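Local structure of V-type ATP synthase subunit F (Archaeoglobus fulgidus, 2I4R) at the interface of chains A and B. The protein is a component of the A-type ATP synthase, the rotary membrane complex that makes ATP from ADP using a proton gradient. Residues are numbered along the deposited sequence; one frame, centred on the assembly and turned at random. Chains: chain A/B, V-type ATP synthase subunit F.

The interface of chains A and B. Residues chain A 83-87; chain B 61, 82-87.
Edge strands 82-86 of two copies of this V-ATPase F-subunit family protein pair antiparallel about a two-fold axis, joining the chains through backbone hydrogen bonds in register at A:Ser85 and B:Ser85. At the centre, B:Ser85 N donates to A:Ser85 O over 3.0 Å, in the carbonyl plane and fairly straight (161° at H). The return bond, A:Ser85 N to B:Ser85 O, is longer at 3.3 Å, its donor standing above the carbonyl plane. Towards one end A:Gly87 N meets B:Phe83 O at 3.0 Å, nearly along the C=O axis; B:Gly87 N reaches A:Phe83 O at the other.

On one face of the ribbon the serine hydroxyls meet tip to tip, A:Ser85 OG to B:Ser85 OG at 3.1 Å, a hydrogen bond of undecided direction. Each OG sits in the crowded position between its backbone N and carbonyl carbon (chi1 57° in A:Ser85, 71° in B:Ser85). Over this pair, on the side away from the strands, the extended side chain of B:Gln61 places NE2 3.2 Å from B:Ser85 OG, to which it donates, probably fixing that hydroxyl's rotation. An alanine in place of B:Ser85 would probably loosen this face, losing both the hydroxyl bridge and the anchor for B:Gln61.

On the opposite face A:Val84 and B:Val84 cross obliquely, CG1 against CG1, each branch anti to its backbone N. Further along, A:Val86 CG1 packs on the methyl B:Thr82 CG2 at 3.7 Å. Because subunit F works within a larger complex, this pairing may belong to the crystal.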
ATOM      1  N   PHE A  83       3.790   6.007   3.909  1.00 70.70           N
ATOM      2  CA  PHE A  83       3.893   4.562   4.035  1.00 69.51           C
ATOM      3  C   PHE A  83       2.812   3.883   3.196  1.00 67.70           C
ATOM      4  O   PHE A  83       1.695   4.389   3.083  1.00 67.46           O
ATOM      5  CB  PHE A  83       3.799   4.149   5.506  1.00 70.78           C
ATOM      6  CG  PHE A  83       5.086   4.353   6.264  1.00 73.49           C
ATOM      7  CD1 PHE A  83       5.612   5.629   6.438  1.00 74.43           C
ATOM      8  CD2 PHE A  83       5.803   3.261   6.759  1.00 74.50           C
ATOM      9  CE1 PHE A  83       6.837   5.815   7.094  1.00 75.18           C
ATOM     10  CE2 PHE A  83       7.030   3.437   7.416  1.00 74.20           C
ATOM     11  CZ  PHE A  83       7.546   4.712   7.583  1.00 74.42           C
ATOM     12  N   VAL A  84       3.169   2.759   2.577  1.00 64.35           N
ATOM     13  CA  VAL A  84       2.249   2.011   1.731  1.00 61.35           C
ATOM     14  C   VAL A  84       2.208   0.585   2.240  1.00 59.87           C
ATOM     15  O   VAL A  84       3.154  -0.170   2.035  1.00 59.51           O
ATOM     16  CB  VAL A  84       2.735   1.995   0.260  1.00 62.41           C
ATOM     17  CG1 VAL A  84       1.816   1.135  -0.594  1.00 60.15           C
ATOM     18  CG2 VAL A  84       2.793   3.408  -0.288  1.00 61.23           C
ATOM     19  N   SER A  85       1.111   0.205   2.890  1.00 59.44           N
ATOM     20  CA  SER A  85       0.996  -1.147   3.432  1.00 58.09           C
ATOM     21  C   SER A  85       0.267  -2.134   2.540  1.00 56.72           C
ATOM     22  O   SER A  85      -0.835  -1.872   2.045  1.00 52.75           O
ATOM     23  CB  SER A  85       0.332  -1.122   4.814  1.00 59.26           C
ATOM     24  OG  SER A  85      -0.934  -0.497   4.755  1.00 62.24           O
ATOM     25  N   VAL A  86       0.917  -3.276   2.349  1.00 58.17           N
ATOM     26  CA  VAL A  86       0.398  -4.366   1.537  1.00 61.96           C
ATOM     27  C   VAL A  86      -0.311  -5.344   2.467  1.00 64.28           C
ATOM     28  O   VAL A  86       0.326  -5.924   3.350  1.00 64.87           O
ATOM     29  CB  VAL A  86       1.548  -5.106   0.823  1.00 61.29           C
ATOM     30  CG1 VAL A  86       0.991  -6.106  -0.173  1.00 59.60           C
ATOM     31  CG2 VAL A  86       2.467  -4.099   0.148  1.00 60.53           C
ATOM     32  N   GLY A  87      -1.618  -5.526   2.266  1.00 66.87           N
ATOM     33  CA  GLY A  87      -2.384  -6.428   3.113  1.00 70.82           C
ATOM     34  C   GLY A  87      -2.195  -7.913   2.824  1.00 74.68           C
ATOM     35  O   GLY A  87      -3.102  -8.713   3.163  1.00 76.75           O
TER
ATOM     36  N   GLN B  61      -5.502   5.150   2.034  1.00 81.75           N
ATOM     37  CA  GLN B  61      -5.770   4.484   3.298  1.00 86.27           C
ATOM     38  C   GLN B  61      -7.038   5.052   3.905  1.00 87.42           C
ATOM     39  O   GLN B  61      -7.653   4.451   4.784  1.00 88.84           O
ATOM     40  CB  GLN B  61      -4.588   4.696   4.240  1.00 88.66           C
ATOM     41  CG  GLN B  61      -4.429   3.632   5.309  1.00 93.84           C
ATOM     42  CD  GLN B  61      -3.027   3.635   5.912  1.00 97.45           C
ATOM     43  OE1 GLN B  61      -2.587   4.633   6.496  1.00 99.00           O
ATOM     44  NE2 GLN B  61      -2.316   2.518   5.764  1.00 97.92           N
ATOM     45  N   THR B  82      -5.062  -8.525  -3.489  1.00 71.44           N
ATOM     46  CA  THR B  82      -4.367  -8.041  -2.316  1.00 68.16           C
ATOM     47  C   THR B  82      -4.510  -6.528  -2.343  1.00 66.72           C
ATOM     48  O   THR B  82      -4.087  -5.879  -3.299  1.00 66.81           O
ATOM     49  CB  THR B  82      -2.868  -8.400  -2.376  1.00 68.27           C
ATOM     50  OG1 THR B  82      -2.719  -9.825  -2.342  1.00 69.43           O
ATOM     51  CG2 THR B  82      -2.112  -7.777  -1.215  1.00 67.75           C
ATOM     52  N   PHE B  83      -5.126  -5.962  -1.312  1.00 65.19           N
ATOM     53  CA  PHE B  83      -5.274  -4.519  -1.260  1.00 65.03           C
ATOM     54  C   PHE B  83      -4.000  -3.871  -0.750  1.00 65.24           C
ATOM     55  O   PHE B  83      -3.342  -4.394   0.147  1.00 65.81           O
ATOM     56  CB  PHE B  83      -6.460  -4.122  -0.381  1.00 65.15           C
ATOM     57  CG  PHE B  83      -7.774  -4.231  -1.081  1.00 66.77           C
ATOM     58  CD1 PHE B  83      -8.317  -5.481  -1.378  1.00 68.44           C
ATOM     59  CD2 PHE B  83      -8.434  -3.092  -1.525  1.00 67.39           C
ATOM     60  CE1 PHE B  83      -9.501  -5.595  -2.118  1.00 68.25           C
ATOM     61  CE2 PHE B  83      -9.619  -3.190  -2.267  1.00 67.90           C
ATOM     62  CZ  PHE B  83     -10.151  -4.447  -2.564  1.00 68.51           C
ATOM     63  N   VAL B  84      -3.649  -2.743  -1.357  1.00 64.36           N
ATOM     64  CA  VAL B  84      -2.460  -1.983  -0.991  1.00 63.60           C
ATOM     65  C   VAL B  84      -2.982  -0.585  -0.656  1.00 62.86           C
ATOM     66  O   VAL B  84      -3.580   0.077  -1.504  1.00 62.33           O
ATOM     67  CB  VAL B  84      -1.467  -1.936  -2.186  1.00 63.89           C
ATOM     68  CG1 VAL B  84      -0.217  -1.169  -1.827  1.00 64.10           C
ATOM     69  CG2 VAL B  84      -1.104  -3.333  -2.593  1.00 63.84           C
ATOM     70  N   SER B  85      -2.780  -0.132   0.578  1.00 62.91           N
ATOM     71  CA  SER B  85      -3.302   1.178   0.960  1.00 63.52           C
ATOM     72  C   SER B  85      -2.262   2.254   1.197  1.00 63.11           C
ATOM     73  O   SER B  85      -1.425   2.153   2.094  1.00 62.63           O
ATOM     74  CB  SER B  85      -4.179   1.053   2.204  1.00 64.89           C
ATOM     75  OG  SER B  85      -3.377   0.779   3.334  1.00 69.03           O
ATOM     76  N   VAL B  86      -2.353   3.298   0.385  1.00 63.87           N
ATOM     77  CA  VAL B  86      -1.447   4.427   0.453  1.00 66.29           C
ATOM     78  C   VAL B  86      -1.719   5.231   1.718  1.00 68.12           C
ATOM     79  O   VAL B  86      -2.674   6.004   1.783  1.00 68.09           O
ATOM     80  CB  VAL B  86      -1.607   5.338  -0.796  1.00 65.69           C
ATOM     81  CG1 VAL B  86      -0.665   6.515  -0.710  1.00 65.56           C
ATOM     82  CG2 VAL B  86      -1.325   4.542  -2.058  1.00 64.02           C
ATOM     83  N   GLY B  87      -0.859   5.025   2.712  1.00 70.92           N
ATOM     84  CA  GLY B  87      -0.962   5.702   3.994  1.00 73.39           C
ATOM     85  C   GLY B  87      -1.415   7.150   3.963  1.00 76.15           C
ATOM     86  O   GLY B  87      -2.149   7.548   4.899  1.00 77.18           O
TER